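Local coordinates for autophagy protein 5 (Saccharomyces cerevisiae, PDB 2DYO) that acts in autophagic vesicle formation and cytoplasm-to-vacuole transport, and is required for selective degradation of the nucleus and of mitochondria, at residues 43-48 and 273-278; 142-147 and 175-180. All blocks are in the same frame, centred on the assembly; numbering follows the deposited sequence.

How the contacts relate
Contact 1 (43-48 with 273-278) joins loops of the two ubiquitin-like domains, and contact 2 (142-147 with 175-180) packs two helices of the alpha-helical region that lies between those domains in sequence. Their centres are about 11 Å apart, and both segments of contact 2 fall in the chain between the two segments of contact 1. They meet chiefly at Trp147 of contact 2: its NE1 stands 2.9 Å from Phe276 O, a probable hydrogen bond, while its CD1 lies 3.6 Å from Tyr47 OH. Trp147 therefore touches both loops of contact 1, and through it the three parts of the molecule share one buried aromatic junction.

Contact 1: residues 43-48 and 273-278; sequences PRETYL and LRSFDG
Glu45 and Phe276 form the centre of a buried contact between the UblA and UblB regions, the two ubiquitin-like units of the Atg5 fold. The 43-48 loop follows strand 37-43; the 273-278 loop leads from helix 266-273 toward strand 280-286 and holds a type I turn from Ser275 to Gly278. At Glu45 the side chain is bent about CB-CG (chi2 -74°), which sets CD, and its carboxylate reaches the start of that turn. Phe276 N donates to Glu45 OE2 at 2.8 Å, approaching from above the carboxylate plane, 55° out of it. A water also donates to OE2 and hydrogen-bonds Ser275 OG, so this buried oxygen is held by two partners. Glu45 OE1 has its own partner in Gln256 NE2, the residue that also binds Leu273 O.

Further along, the backbone from Glu45 to Thr46 lies over one face of the Phe276 ring. Glu45 C sits 3.4 Å above the ring plane, toward the rim, and Thr46 N is 3.3 Å from Phe276 CE2. The Thr46 CB bond points away from 273-278, and its side chain touches Val90 and Val180.

Tyr47 completes the aromatic part. Its ring receives the edge of Phe276 in a T-shaped pair, centroids 4.9 Å apart and planes at 63°. Phe276 CZ stands over the centre of the tyrosine ring, almost equally far from all six carbons. The Phe276 ring also meets that of Trp147 and touches Pro89 and Val180, so the pair sits where both Ubl regions meet the helical region. At the far end of the tyrosine, a water 2.6 Å from Tyr47 OH donates to Asp277 OD1, also at 2.6 Å; that carboxylate oxygen is hydrogen-bonded by Tyr281 OH as well.

Contact 2: residues 142-147 and 175-180; sequences QAEKFW and KFWGSV
Trp147 and Trp177 reach across from two helices and meet at a slant, their planes 54° apart, neither stacked nor edge-to-face. Trp177 CE3 lies over one face of the Trp147 indole, toward its rim, 3.3 Å from Trp147 CE3. Both tryptophans have CG anti to the backbone N, and their CB bonds face the opposing helix. Trp147 CH2 lies over one face of Phe176, toward its rim; the two rings meet obliquely, and the modelled carbon approach is too short to be taken literally. Val180 CG2 touches Trp147 CZ2 at 4.0 Å. Together Trp147, Phe176 and Trp177 make an aromatic cluster within the alpha-helical region, between helices 142-159 and 170-182, whose local axes approach to 10.7 Å at 119°. Trp151 extends the cluster, edge-to-face with both Trp147 and Phe176. One face of Trp177 lies against the first turn of helix 142-159. Glu144 CB makes a CH-pi contact, 3.6 Å from the centroid of the Trp177 five-membered ring and almost on its normal, while the carboxylate lies above the CG-CD1 rim, its plane tilted 23° from the indole. Ala143 CB packs against the six-membered ring, 3.7 Å from Trp177 CH2.

Contact 1: residues 43-48 and 273-278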
ATOM      1  N   PRO A  43       8.299  -2.247   2.939  1.00 19.90           N
ATOM      2  CA  PRO A  43       7.912  -0.837   2.885  1.00 19.06           C
ATOM      3  C   PRO A  43       6.388  -0.706   2.850  1.00 18.33           C
ATOM      4  O   PRO A  43       5.686  -1.614   2.394  1.00 16.35           O
ATOM      5  CB  PRO A  43       8.535  -0.351   1.573  1.00 20.75           C
ATOM      6  CG  PRO A  43       9.738  -1.250   1.404  1.00 18.60           C
ATOM      7  CD  PRO A  43       9.183  -2.597   1.810  1.00 18.85           C
ATOM      8  N   ARG A  44       5.876   0.409   3.353  1.00 17.04           N
ATOM      9  CA  ARG A  44       4.443   0.643   3.296  1.00 15.79           C
ATOM     10  C   ARG A  44       4.129   0.912   1.822  1.00 14.76           C
ATOM     11  O   ARG A  44       3.074   0.537   1.315  1.00 15.49           O
ATOM     12  CB  ARG A  44       4.062   1.867   4.134  1.00 17.10           C
ATOM     13  CG  ARG A  44       3.622   1.544   5.563  1.00 17.13           C
ATOM     14  CD  ARG A  44       3.392   2.830   6.347  1.00 17.22           C
ATOM     15  NE  ARG A  44       2.656   2.618   7.590  1.00 17.25           N
ATOM     16  CZ  ARG A  44       1.331   2.642   7.685  1.00 19.34           C
ATOM     17  NH1 ARG A  44       0.744   2.439   8.857  1.00 17.22           N
ATOM     18  NH2 ARG A  44       0.587   2.872   6.607  1.00 18.53           N
ATOM     19  N   GLU A  45       5.075   1.546   1.132  1.00 15.11           N
ATOM     20  CA  GLU A  45       4.889   1.884  -0.273  1.00 16.97           C
ATOM     21  C   GLU A  45       5.424   0.838  -1.251  1.00 16.77           C
ATOM     22  O   GLU A  45       6.423   1.068  -1.943  1.00 14.81           O
ATOM     23  CB  GLU A  45       5.540   3.234  -0.582  1.00 15.14           C
ATOM     24  CG  GLU A  45       5.050   4.398   0.277  1.00 18.12           C
ATOM     25  CD  GLU A  45       3.663   4.895  -0.096  1.00 21.12           C
ATOM     26  OE1 GLU A  45       3.317   6.005   0.355  1.00 24.37           O
ATOM     27  OE2 GLU A  45       2.915   4.193  -0.820  1.00 18.63           O
ATOM     28  N   THR A  46       4.756  -0.309  -1.303  1.00 17.35           N
ATOM     29  CA  THR A  46       5.131  -1.368  -2.233  1.00 18.07           C
ATOM     30  C   THR A  46       3.997  -2.378  -2.256  1.00 19.30           C
ATOM     31  O   THR A  46       2.957  -2.147  -1.643  1.00 16.42           O
ATOM     32  CB  THR A  46       6.457  -2.065  -1.815  1.00 21.67           C
ATOM     33  OG1 THR A  46       6.917  -2.895  -2.893  1.00 21.20           O
ATOM     34  CG2 THR A  46       6.252  -2.934  -0.570  1.00 19.70           C
ATOM     35  N   TYR A  47       4.183  -3.484  -2.973  1.00 18.62           N
ATOM     36  CA  TYR A  47       3.161  -4.526  -3.039  1.00 18.18           C
ATOM     37  C   TYR A  47       3.719  -5.818  -2.445  1.00 20.89           C
ATOM     38  O   TYR A  47       4.910  -6.111  -2.590  1.00 20.59           O
ATOM     39  CB  TYR A  47       2.756  -4.829  -4.486  1.00 17.87           C
ATOM     40  CG  TYR A  47       2.041  -3.714  -5.221  1.00 18.75           C
ATOM     41  CD1 TYR A  47       0.882  -3.130  -4.704  1.00 17.22           C
ATOM     42  CD2 TYR A  47       2.486  -3.297  -6.472  1.00 18.01           C
ATOM     43  CE1 TYR A  47       0.184  -2.158  -5.431  1.00 18.79           C
ATOM     44  CE2 TYR A  47       1.801  -2.335  -7.199  1.00 17.57           C
ATOM     45  CZ  TYR A  47       0.654  -1.773  -6.682  1.00 17.84           C
ATOM     46  OH  TYR A  47      -0.025  -0.841  -7.435  1.00 19.49           O
ATOM     47  N   LEU A  48       2.854  -6.603  -1.811  1.00 18.82           N
ATOM     48  CA  LEU A  48       3.279  -7.870  -1.221  1.00 20.01           C
ATOM     49  C   LEU A  48       3.824  -8.811  -2.288  1.00 21.80           C
ATOM     50  O   LEU A  48       4.711  -9.615  -2.036  1.00 22.31           O
ATOM     51  CB  LEU A  48       2.098  -8.545  -0.503  1.00 20.60           C
ATOM     52  CG  LEU A  48       1.595  -7.894   0.794  1.00 21.63           C
ATOM     53  CD1 LEU A  48       0.307  -8.588   1.238  1.00 19.19           C
ATOM     54  CD2 LEU A  48       2.656  -7.997   1.871  1.00 21.27           C
ATOM     55  N   LEU A 273       0.445  13.199   1.019  1.00 19.51           N
ATOM     56  CA  LEU A 273       0.251  11.845   1.510  1.00 19.59           C
ATOM     57  C   LEU A 273      -0.232  10.778   0.522  1.00 19.36           C
ATOM     58  O   LEU A 273      -0.538   9.657   0.930  1.00 19.19           O
ATOM     59  CB  LEU A 273      -0.676  11.886   2.731  1.00 20.85           C
ATOM     60  CG  LEU A 273       0.027  12.056   4.087  1.00 25.86           C
ATOM     61  CD1 LEU A 273       1.063  13.172   4.027  1.00 26.37           C
ATOM     62  CD2 LEU A 273      -1.009  12.326   5.162  1.00 23.71           C
ATOM     63  N   ARG A 274      -0.298  11.097  -0.770  1.00 18.56           N
ATOM     64  CA  ARG A 274      -0.737  10.082  -1.732  1.00 19.44           C
ATOM     65  C   ARG A 274       0.232   8.905  -1.666  1.00 17.90           C
ATOM     66  O   ARG A 274       1.396   9.074  -1.298  1.00 16.12           O
ATOM     67  CB  ARG A 274      -0.761  10.641  -3.157  1.00 17.76           C
ATOM     68  CG  ARG A 274       0.613  10.982  -3.720  1.00 20.40           C
ATOM     69  CD  ARG A 274       0.502  11.441  -5.165  1.00 18.87           C
ATOM     70  NE  ARG A 274       1.788  11.894  -5.690  1.00 21.53           N
ATOM     71  CZ  ARG A 274       1.968  12.387  -6.911  1.00 20.78           C
ATOM     72  NH1 ARG A 274       0.943  12.494  -7.743  1.00 23.98           N
ATOM     73  NH2 ARG A 274       3.175  12.782  -7.296  1.00 21.96           N
ATOM     74  N   SER A 275      -0.253   7.718  -2.014  1.00 17.67           N
ATOM     75  CA  SER A 275       0.569   6.516  -1.992  1.00 18.60           C
ATOM     76  C   SER A 275       1.422   6.393  -3.259  1.00 17.87           C
ATOM     77  O   SER A 275       1.282   7.194  -4.189  1.00 16.93           O
ATOM     78  CB  SER A 275      -0.320   5.287  -1.815  1.00 19.45           C
ATOM     79  OG  SER A 275      -1.044   5.369  -0.592  1.00 19.69           O
ATOM     80  N   PHE A 276       2.286   5.379  -3.298  1.00 17.28           N
ATOM     81  CA  PHE A 276       3.202   5.181  -4.422  1.00 18.48           C
ATOM     82  C   PHE A 276       2.572   4.792  -5.761  1.00 18.78           C
ATOM     83  O   PHE A 276       3.273   4.725  -6.770  1.00 18.06           O
ATOM     84  CB  PHE A 276       4.290   4.163  -4.038  1.00 17.74           C
ATOM     85  CG  PHE A 276       3.891   2.730  -4.250  1.00 17.57           C
ATOM     86  CD1 PHE A 276       4.395   2.008  -5.332  1.00 16.57           C
ATOM     87  CD2 PHE A 276       3.014   2.099  -3.372  1.00 15.01           C
ATOM     88  CE1 PHE A 276       4.027   0.671  -5.538  1.00 16.57           C
ATOM     89  CE2 PHE A 276       2.637   0.763  -3.565  1.00 18.07           C
ATOM     90  CZ  PHE A 276       3.146   0.046  -4.652  1.00 16.87           C
ATOM     91  N   ASP A 277       1.267   4.533  -5.777  1.00 18.94           N
ATOM     92  CA  ASP A 277       0.595   4.194  -7.029  1.00 20.11           C
ATOM     93  C   ASP A 277      -0.130   5.425  -7.570  1.00 19.84           C
ATOM     94  O   ASP A 277      -0.872   5.340  -8.546  1.00 18.59           O
ATOM     95  CB  ASP A 277      -0.399   3.044  -6.839  1.00 18.48           C
ATOM     96  CG  ASP A 277      -1.536   3.390  -5.895  1.00 21.51           C
ATOM     97  OD1 ASP A 277      -2.468   2.566  -5.796  1.00 21.33           O
ATOM     98  OD2 ASP A 277      -1.501   4.464  -5.251  1.00 19.13           O
ATOM     99  N   GLY A 278       0.097   6.570  -6.926  1.00 19.55           N
ATOM    100  CA  GLY A 278      -0.520   7.811  -7.370  1.00 19.47           C
ATOM    101  C   GLY A 278      -1.861   8.161  -6.750  1.00 20.05           C
ATOM    102  O   GLY A 278      -2.328   9.295  -6.876  1.00 21.70           O
TER
HETATM  103  O   HOH W   1       0.611   3.665   0.756  1.00 17.30           O
HETATM  104  O   HOH W   2       4.317   7.836  -1.278  1.00 36.85           O
HETATM  105  O   HOH W   3      -2.164  -0.030  -6.142  1.00 18.92           O

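Contact 2: residues 142-147 and 175-180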
ATOM      1  N   GLN A 142       3.515  -8.711 -13.721  1.00 25.17           N
ATOM      2  CA  GLN A 142       2.164  -8.501 -13.201  1.00 23.50           C
ATOM      3  C   GLN A 142       1.994  -7.220 -12.380  1.00 22.98           C
ATOM      4  O   GLN A 142       1.071  -6.434 -12.624  1.00 23.09           O
ATOM      5  CB  GLN A 142       1.724  -9.698 -12.346  1.00 21.26           C
ATOM      6  CG  GLN A 142       0.390  -9.470 -11.640  1.00 21.05           C
ATOM      7  CD  GLN A 142      -0.026 -10.629 -10.751  1.00 22.26           C
ATOM      8  OE1 GLN A 142       0.778 -11.164  -9.986  1.00 21.94           O
ATOM      9  NE2 GLN A 142      -1.292 -11.007 -10.836  1.00 19.23           N
ATOM     10  N   ALA A 143       2.867  -7.019 -11.397  1.00 21.64           N
ATOM     11  CA  ALA A 143       2.782  -5.835 -10.542  1.00 21.74           C
ATOM     12  C   ALA A 143       3.072  -4.557 -11.327  1.00 21.84           C
ATOM     13  O   ALA A 143       2.310  -3.590 -11.261  1.00 20.46           O
ATOM     14  CB  ALA A 143       3.753  -5.964  -9.375  1.00 21.02           C
ATOM     15  N   GLU A 144       4.173  -4.551 -12.070  1.00 21.42           N
ATOM     16  CA  GLU A 144       4.529  -3.380 -12.863  1.00 22.94           C
ATOM     17  C   GLU A 144       3.409  -2.971 -13.814  1.00 23.82           C
ATOM     18  O   GLU A 144       3.080  -1.785 -13.918  1.00 24.19           O
ATOM     19  CB  GLU A 144       5.815  -3.641 -13.655  1.00 26.13           C
ATOM     20  CG  GLU A 144       6.140  -2.556 -14.670  1.00 28.32           C
ATOM     21  CD  GLU A 144       7.503  -2.744 -15.316  1.00 31.65           C
ATOM     22  OE1 GLU A 144       7.928  -3.910 -15.481  1.00 28.11           O
ATOM     23  OE2 GLU A 144       8.137  -1.722 -15.668  1.00 31.62           O
ATOM     24  N   LYS A 145       2.820  -3.940 -14.509  1.00 22.07           N
ATOM     25  CA  LYS A 145       1.738  -3.640 -15.444  1.00 23.57           C
ATOM     26  C   LYS A 145       0.555  -2.996 -14.731  1.00 23.39           C
ATOM     27  O   LYS A 145       0.013  -1.991 -15.193  1.00 23.02           O
ATOM     28  CB  LYS A 145       1.265  -4.910 -16.165  1.00 23.82           C
ATOM     29  CG  LYS A 145       2.210  -5.406 -17.256  1.00 28.26           C
ATOM     30  CD  LYS A 145       2.284  -4.422 -18.417  1.00 29.97           C
ATOM     31  CE  LYS A 145       3.185  -4.941 -19.531  1.00 32.22           C
ATOM     32  NZ  LYS A 145       3.284  -3.951 -20.642  1.00 31.13           N
ATOM     33  N   PHE A 146       0.152  -3.579 -13.608  1.00 22.57           N
ATOM     34  CA  PHE A 146      -0.970  -3.056 -12.839  1.00 21.69           C
ATOM     35  C   PHE A 146      -0.655  -1.666 -12.290  1.00 19.89           C
ATOM     36  O   PHE A 146      -1.476  -0.752 -12.360  1.00 20.94           O
ATOM     37  CB  PHE A 146      -1.291  -3.980 -11.663  1.00 20.89           C
ATOM     38  CG  PHE A 146      -2.462  -3.522 -10.841  1.00 19.90           C
ATOM     39  CD1 PHE A 146      -3.761  -3.858 -11.207  1.00 21.77           C
ATOM     40  CD2 PHE A 146      -2.271  -2.696  -9.735  1.00 20.59           C
ATOM     41  CE1 PHE A 146      -4.852  -3.380 -10.489  1.00 21.63           C
ATOM     42  CE2 PHE A 146      -3.360  -2.214  -9.011  1.00 19.26           C
ATOM     43  CZ  PHE A 146      -4.646  -2.553  -9.388  1.00 20.89           C
ATOM     44  N   TRP A 147       0.537  -1.531 -11.725  1.00 21.12           N
ATOM     45  CA  TRP A 147       0.982  -0.277 -11.127  1.00 19.51           C
ATOM     46  C   TRP A 147       1.074   0.859 -12.147  1.00 22.39           C
ATOM     47  O   TRP A 147       0.646   1.986 -11.880  1.00 20.53           O
ATOM     48  CB  TRP A 147       2.342  -0.491 -10.475  1.00 19.08           C
ATOM     49  CG  TRP A 147       2.941   0.742  -9.889  1.00 21.29           C
ATOM     50  CD1 TRP A 147       2.621   1.329  -8.697  1.00 23.12           C
ATOM     51  CD2 TRP A 147       4.007   1.515 -10.447  1.00 22.02           C
ATOM     52  NE1 TRP A 147       3.433   2.420  -8.475  1.00 25.07           N
ATOM     53  CE2 TRP A 147       4.289   2.558  -9.538  1.00 22.66           C
ATOM     54  CE3 TRP A 147       4.750   1.431 -11.635  1.00 23.72           C
ATOM     55  CZ2 TRP A 147       5.293   3.500  -9.771  1.00 25.81           C
ATOM     56  CZ3 TRP A 147       5.748   2.368 -11.867  1.00 24.82           C
ATOM     57  CH2 TRP A 147       6.008   3.392 -10.940  1.00 25.81           C
ATOM     58  N   LYS A 175      12.312   2.714 -15.277  1.00 26.31           N
ATOM     59  CA  LYS A 175      13.108   3.286 -14.196  1.00 27.87           C
ATOM     60  C   LYS A 175      12.183   3.705 -13.048  1.00 25.87           C
ATOM     61  O   LYS A 175      12.547   3.623 -11.875  1.00 26.58           O
ATOM     62  CB  LYS A 175      13.874   4.504 -14.727  1.00 29.52           C
ATOM     63  CG  LYS A 175      14.833   5.169 -13.751  1.00 34.95           C
ATOM     64  CD  LYS A 175      15.409   6.434 -14.387  1.00 37.82           C
ATOM     65  CE  LYS A 175      16.441   7.109 -13.505  1.00 41.20           C
ATOM     66  NZ  LYS A 175      16.965   8.356 -14.136  1.00 43.32           N
ATOM     67  N   PHE A 176      10.989   4.161 -13.406  1.00 24.91           N
ATOM     68  CA  PHE A 176       9.998   4.590 -12.425  1.00 23.92           C
ATOM     69  C   PHE A 176       9.637   3.376 -11.558  1.00 23.71           C
ATOM     70  O   PHE A 176       9.768   3.421 -10.335  1.00 24.40           O
ATOM     71  CB  PHE A 176       8.769   5.147 -13.158  1.00 22.80           C
ATOM     72  CG  PHE A 176       7.789   5.874 -12.266  1.00 23.92           C
ATOM     73  CD1 PHE A 176       8.194   6.438 -11.060  1.00 24.27           C
ATOM     74  CD2 PHE A 176       6.456   6.004 -12.648  1.00 23.27           C
ATOM     75  CE1 PHE A 176       7.282   7.119 -10.245  1.00 25.81           C
ATOM     76  CE2 PHE A 176       5.537   6.681 -11.844  1.00 24.15           C
ATOM     77  CZ  PHE A 176       5.950   7.239 -10.641  1.00 23.38           C
ATOM     78  N   TRP A 177       9.210   2.286 -12.192  1.00 23.83           N
ATOM     79  CA  TRP A 177       8.861   1.070 -11.456  1.00 23.70           C
ATOM     80  C   TRP A 177      10.078   0.550 -10.705  1.00 25.24           C
ATOM     81  O   TRP A 177       9.977   0.097  -9.565  1.00 23.87           O
ATOM     82  CB  TRP A 177       8.371  -0.025 -12.406  1.00 25.06           C
ATOM     83  CG  TRP A 177       8.216  -1.365 -11.723  1.00 25.02           C
ATOM     84  CD1 TRP A 177       8.952  -2.495 -11.944  1.00 23.50           C
ATOM     85  CD2 TRP A 177       7.285  -1.692 -10.686  1.00 23.33           C
ATOM     86  NE1 TRP A 177       8.536  -3.506 -11.109  1.00 22.63           N
ATOM     87  CE2 TRP A 177       7.512  -3.039 -10.326  1.00 24.10           C
ATOM     88  CE3 TRP A 177       6.277  -0.975 -10.027  1.00 23.53           C
ATOM     89  CZ2 TRP A 177       6.766  -3.684  -9.334  1.00 23.87           C
ATOM     90  CZ3 TRP A 177       5.536  -1.619  -9.039  1.00 21.96           C
ATOM     91  CH2 TRP A 177       5.784  -2.958  -8.705  1.00 21.42           C
ATOM     92  N   GLY A 178      11.232   0.615 -11.360  1.00 24.39           N
ATOM     93  CA  GLY A 178      12.457   0.135 -10.758  1.00 23.55           C
ATOM     94  C   GLY A 178      12.769   0.748  -9.410  1.00 25.04           C
ATOM     95  O   GLY A 178      13.250   0.059  -8.510  1.00 24.03           O
ATOM     96  N   SER A 179      12.496   2.042  -9.269  1.00 24.44           N
ATOM     97  CA  SER A 179      12.756   2.746  -8.020  1.00 24.31           C
ATOM     98  C   SER A 179      11.963   2.150  -6.862  1.00 23.66           C
ATOM     99  O   SER A 179      12.382   2.239  -5.714  1.00 23.81           O
ATOM    100  CB  SER A 179      12.401   4.226  -8.158  1.00 24.16           C
ATOM    101  OG  SER A 179      11.005   4.390  -8.327  1.00 24.24           O
ATOM    102  N   VAL A 180      10.813   1.553  -7.165  1.00 24.90           N
ATOM    103  CA  VAL A 180       9.983   0.938  -6.128  1.00 25.01           C
ATOM    104  C   VAL A 180      10.671  -0.292  -5.532  1.00 25.33           C
ATOM    105  O   VAL A 180      10.557  -0.560  -4.334  1.00 24.97           O
ATOM    106  CB  VAL A 180       8.613   0.495  -6.686  1.00 23.71           C
ATOM    107  CG1 VAL A 180       7.793  -0.161  -5.575  1.00 22.45           C
ATOM    108  CG2 VAL A 180       7.866   1.698  -7.263  1.00 25.49           C
TER